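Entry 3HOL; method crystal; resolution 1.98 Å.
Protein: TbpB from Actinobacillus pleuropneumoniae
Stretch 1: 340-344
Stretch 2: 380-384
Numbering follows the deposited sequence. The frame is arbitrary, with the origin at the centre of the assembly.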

ATOM      1  N   LYS A 340      -3.545 -10.028  -9.830  1.00 13.91           N
ATOM      2  CA  LYS A 340      -4.903  -9.801 -10.330  1.00 14.08           C
ATOM      3  C   LYS A 340      -4.768  -8.783 -11.443  1.00 13.94           C
ATOM      4  O   LYS A 340      -3.923  -7.885 -11.346  1.00 11.86           O
ATOM      5  CB  LYS A 340      -5.773  -9.159  -9.241  1.00 14.61           C
ATOM      6  CG  LYS A 340      -6.245 -10.113  -8.128  1.00 18.62           C
ATOM      7  CD  LYS A 340      -7.346 -11.046  -8.657  1.00 24.98           C
ATOM      8  CE  LYS A 340      -8.041 -11.855  -7.560  1.00 26.68           C
ATOM      9  NZ  LYS A 340      -7.548 -13.257  -7.612  1.00 30.35           N
ATOM     10  N   PHE A 341      -5.596  -8.904 -12.478  1.00 13.27           N
ATOM     11  CA  PHE A 341      -5.622  -7.896 -13.541  1.00 13.97           C
ATOM     12  C   PHE A 341      -7.031  -7.819 -14.071  1.00 14.18           C
ATOM     13  O   PHE A 341      -7.827  -8.723 -13.852  1.00 15.22           O
ATOM     14  CB  PHE A 341      -4.604  -8.208 -14.668  1.00 13.65           C
ATOM     15  CG  PHE A 341      -4.903  -9.490 -15.449  1.00 14.05           C
ATOM     16  CD1 PHE A 341      -5.804  -9.482 -16.533  1.00 15.20           C
ATOM     17  CD2 PHE A 341      -4.267 -10.691 -15.102  1.00 14.14           C
ATOM     18  CE1 PHE A 341      -6.065 -10.671 -17.260  1.00 16.30           C
ATOM     19  CE2 PHE A 341      -4.533 -11.901 -15.832  1.00 14.83           C
ATOM     20  CZ  PHE A 341      -5.424 -11.876 -16.889  1.00 14.85           C
ATOM     21  N   GLY A 342      -7.381  -6.725 -14.710  1.00 14.12           N
ATOM     22  CA  GLY A 342      -8.666  -6.705 -15.368  1.00 14.90           C
ATOM     23  C   GLY A 342      -9.029  -5.325 -15.801  1.00 16.21           C
ATOM     24  O   GLY A 342      -8.148  -4.488 -16.090  1.00 15.86           O
ATOM     25  N   GLN A 343     -10.342  -5.112 -15.846  1.00 17.88           N
ATOM     26  CA  GLN A 343     -10.926  -3.896 -16.369  1.00 20.03           C
ATOM     27  C   GLN A 343     -11.622  -3.104 -15.283  1.00 20.57           C
ATOM     28  O   GLN A 343     -12.192  -3.669 -14.340  1.00 20.87           O
ATOM     29  CB  GLN A 343     -11.895  -4.229 -17.529  1.00 21.86           C
ATOM     30  CG  GLN A 343     -11.142  -4.861 -18.698  1.00 25.33           C
ATOM     31  CD  GLN A 343     -12.002  -5.189 -19.900  1.00 34.53           C
ATOM     32  OE1 GLN A 343     -13.159  -4.745 -19.995  1.00 37.88           O
ATOM     33  NE2 GLN A 343     -11.442  -5.986 -20.840  1.00 31.45           N
ATOM     34  N   LEU A 344     -11.586  -1.793 -15.433  1.00 20.61           N
ATOM     35  CA  LEU A 344     -12.213  -0.903 -14.471  1.00 21.96           C
ATOM     36  C   LEU A 344     -12.829   0.283 -15.211  1.00 22.89           C
ATOM     37  O   LEU A 344     -12.139   0.969 -15.971  1.00 22.98           O
ATOM     38  CB  LEU A 344     -11.156  -0.422 -13.479  1.00 20.92           C
ATOM     39  CG  LEU A 344     -11.544   0.574 -12.415  1.00 22.50           C
ATOM     40  CD1 LEU A 344     -12.376  -0.100 -11.306  1.00 22.04           C
ATOM     41  CD2 LEU A 344     -10.257   1.181 -11.895  1.00 19.69           C
ATOM     42  N   GLY A 380      -2.059 -18.127 -19.963  1.00 20.52           N
ATOM     43  CA  GLY A 380      -3.079 -17.342 -19.280  1.00 20.24           C
ATOM     44  C   GLY A 380      -3.923 -16.609 -20.287  1.00 20.37           C
ATOM     45  O   GLY A 380      -4.213 -17.134 -21.374  1.00 19.67           O
ATOM     46  N   THR A 381      -4.319 -15.391 -19.930  1.00 18.61           N
ATOM     47  CA  THR A 381      -5.207 -14.605 -20.767  1.00 18.20           C
ATOM     48  C   THR A 381      -4.853 -13.104 -20.628  1.00 18.03           C
ATOM     49  O   THR A 381      -3.847 -12.774 -20.008  1.00 17.35           O
ATOM     50  CB  THR A 381      -6.682 -14.950 -20.466  1.00 18.01           C
ATOM     51  OG1 THR A 381      -7.529 -14.256 -21.370  1.00 18.67           O
ATOM     52  CG2 THR A 381      -7.102 -14.601 -19.027  1.00 18.96           C
ATOM     53  N   TRP A 382      -5.662 -12.216 -21.199  1.00 18.00           N
ATOM     54  CA  TRP A 382      -5.350 -10.805 -21.149  1.00 18.44           C
ATOM     55  C   TRP A 382      -6.611  -9.975 -21.332  1.00 18.48           C
ATOM     56  O   TRP A 382      -7.664 -10.504 -21.686  1.00 17.58           O
ATOM     57  CB  TRP A 382      -4.238 -10.466 -22.156  1.00 18.38           C
ATOM     58  CG  TRP A 382      -4.527 -10.757 -23.630  1.00 19.45           C
ATOM     59  CD1 TRP A 382      -5.071 -11.898 -24.176  1.00 20.37           C
ATOM     60  CD2 TRP A 382      -4.251  -9.880 -24.738  1.00 20.34           C
ATOM     61  NE1 TRP A 382      -5.140 -11.787 -25.561  1.00 18.77           N
ATOM     62  CE2 TRP A 382      -4.664 -10.552 -25.925  1.00 20.50           C
ATOM     63  CE3 TRP A 382      -3.685  -8.595 -24.842  1.00 17.28           C
ATOM     64  CZ2 TRP A 382      -4.531  -9.971 -27.194  1.00 19.73           C
ATOM     65  CZ3 TRP A 382      -3.556  -8.016 -26.089  1.00 20.43           C
ATOM     66  CH2 TRP A 382      -3.979  -8.702 -27.259  1.00 21.40           C
ATOM     67  N   ASP A 383      -6.504  -8.693 -20.993  1.00 18.30           N
ATOM     68  CA  ASP A 383      -7.511  -7.653 -21.246  1.00 18.41           C
ATOM     69  C   ASP A 383      -6.762  -6.526 -21.962  1.00 18.81           C
ATOM     70  O   ASP A 383      -5.611  -6.189 -21.610  1.00 17.49           O
ATOM     71  CB  ASP A 383      -8.122  -7.110 -19.940  1.00 18.62           C
ATOM     72  CG  ASP A 383      -9.072  -8.073 -19.281  1.00 19.04           C
ATOM     73  OD1 ASP A 383     -10.172  -8.303 -19.824  1.00 17.87           O
ATOM     74  OD2 ASP A 383      -8.740  -8.603 -18.194  1.00 18.35           O
ATOM     75  N   ALA A 384      -7.403  -5.954 -22.973  1.00 18.50           N
ATOM     76  CA  ALA A 384      -6.745  -4.999 -23.835  1.00 18.90           C
ATOM     77  C   ALA A 384      -7.750  -4.210 -24.650  1.00 19.81           C
ATOM     78  O   ALA A 384      -8.883  -4.646 -24.881  1.00 19.61           O
ATOM     79  CB  ALA A 384      -5.754  -5.697 -24.781  1.00 18.93           C
TER

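Both stretches are β-strand segments of one chain, and the residues that touch lie at least 40 positions apart in sequence. The strands run in roughly the same direction, with 29° between their N-to-C directions. Their axes come no closer than 7.0 Å. The nearest CA atoms are those of Gly342 and Asp383, at 6.1 Å. No backbone-to-backbone hydrogen bond links the two segments, so side chains carry the contact. The contact between the two stretches buries 257 Å², both sides summed.

One hydrogen bond crosses the gap. Gln343 NE2 donates to Asp383 OD1 at 2.8 Å. The distance is short, but the N-H...O angle of 119° is far from linear, so the bond is weak. The CA-to-CB bond of Gln343 points sideways, yet the extended side chain (chi1 m, chi2 t) brings its amide to the carboxylate. The CA-to-CB bond of Asp383 points toward the first strand. Its OD1 is also hydrogen-bonded elsewhere in the structure.

The other carboxylate oxygen makes close contacts with carbon. Asp383 OD2 lies 3.5 Å from Phe341 CD1, at the ring edge and near the ring plane. This placement suits the slightly positive rim of an aromatic ring. Asp383 OD2 is also 3.4 Å from Gly342 CA.

Van der Waals packing centres on Phe341, which is buried; its CA-to-CB bond points toward the second strand, and chi1 is in the p well. Phe341 CZ lies 3.8 Å from Thr381 CG2, an apolar contact, and 3.6 Å from Thr381 O. Phe341 CE1 sits 4.0 Å from Trp382 CA. The ring thus packs against backbone as well as side chain. The CA-to-CB bond of Trp382 points away from the first strand.

Gly342 has phi/psi of 168/-151. At these angles a CB would jam against the carbonyl O of Phe341, so the backbone conformation itself calls for glycine.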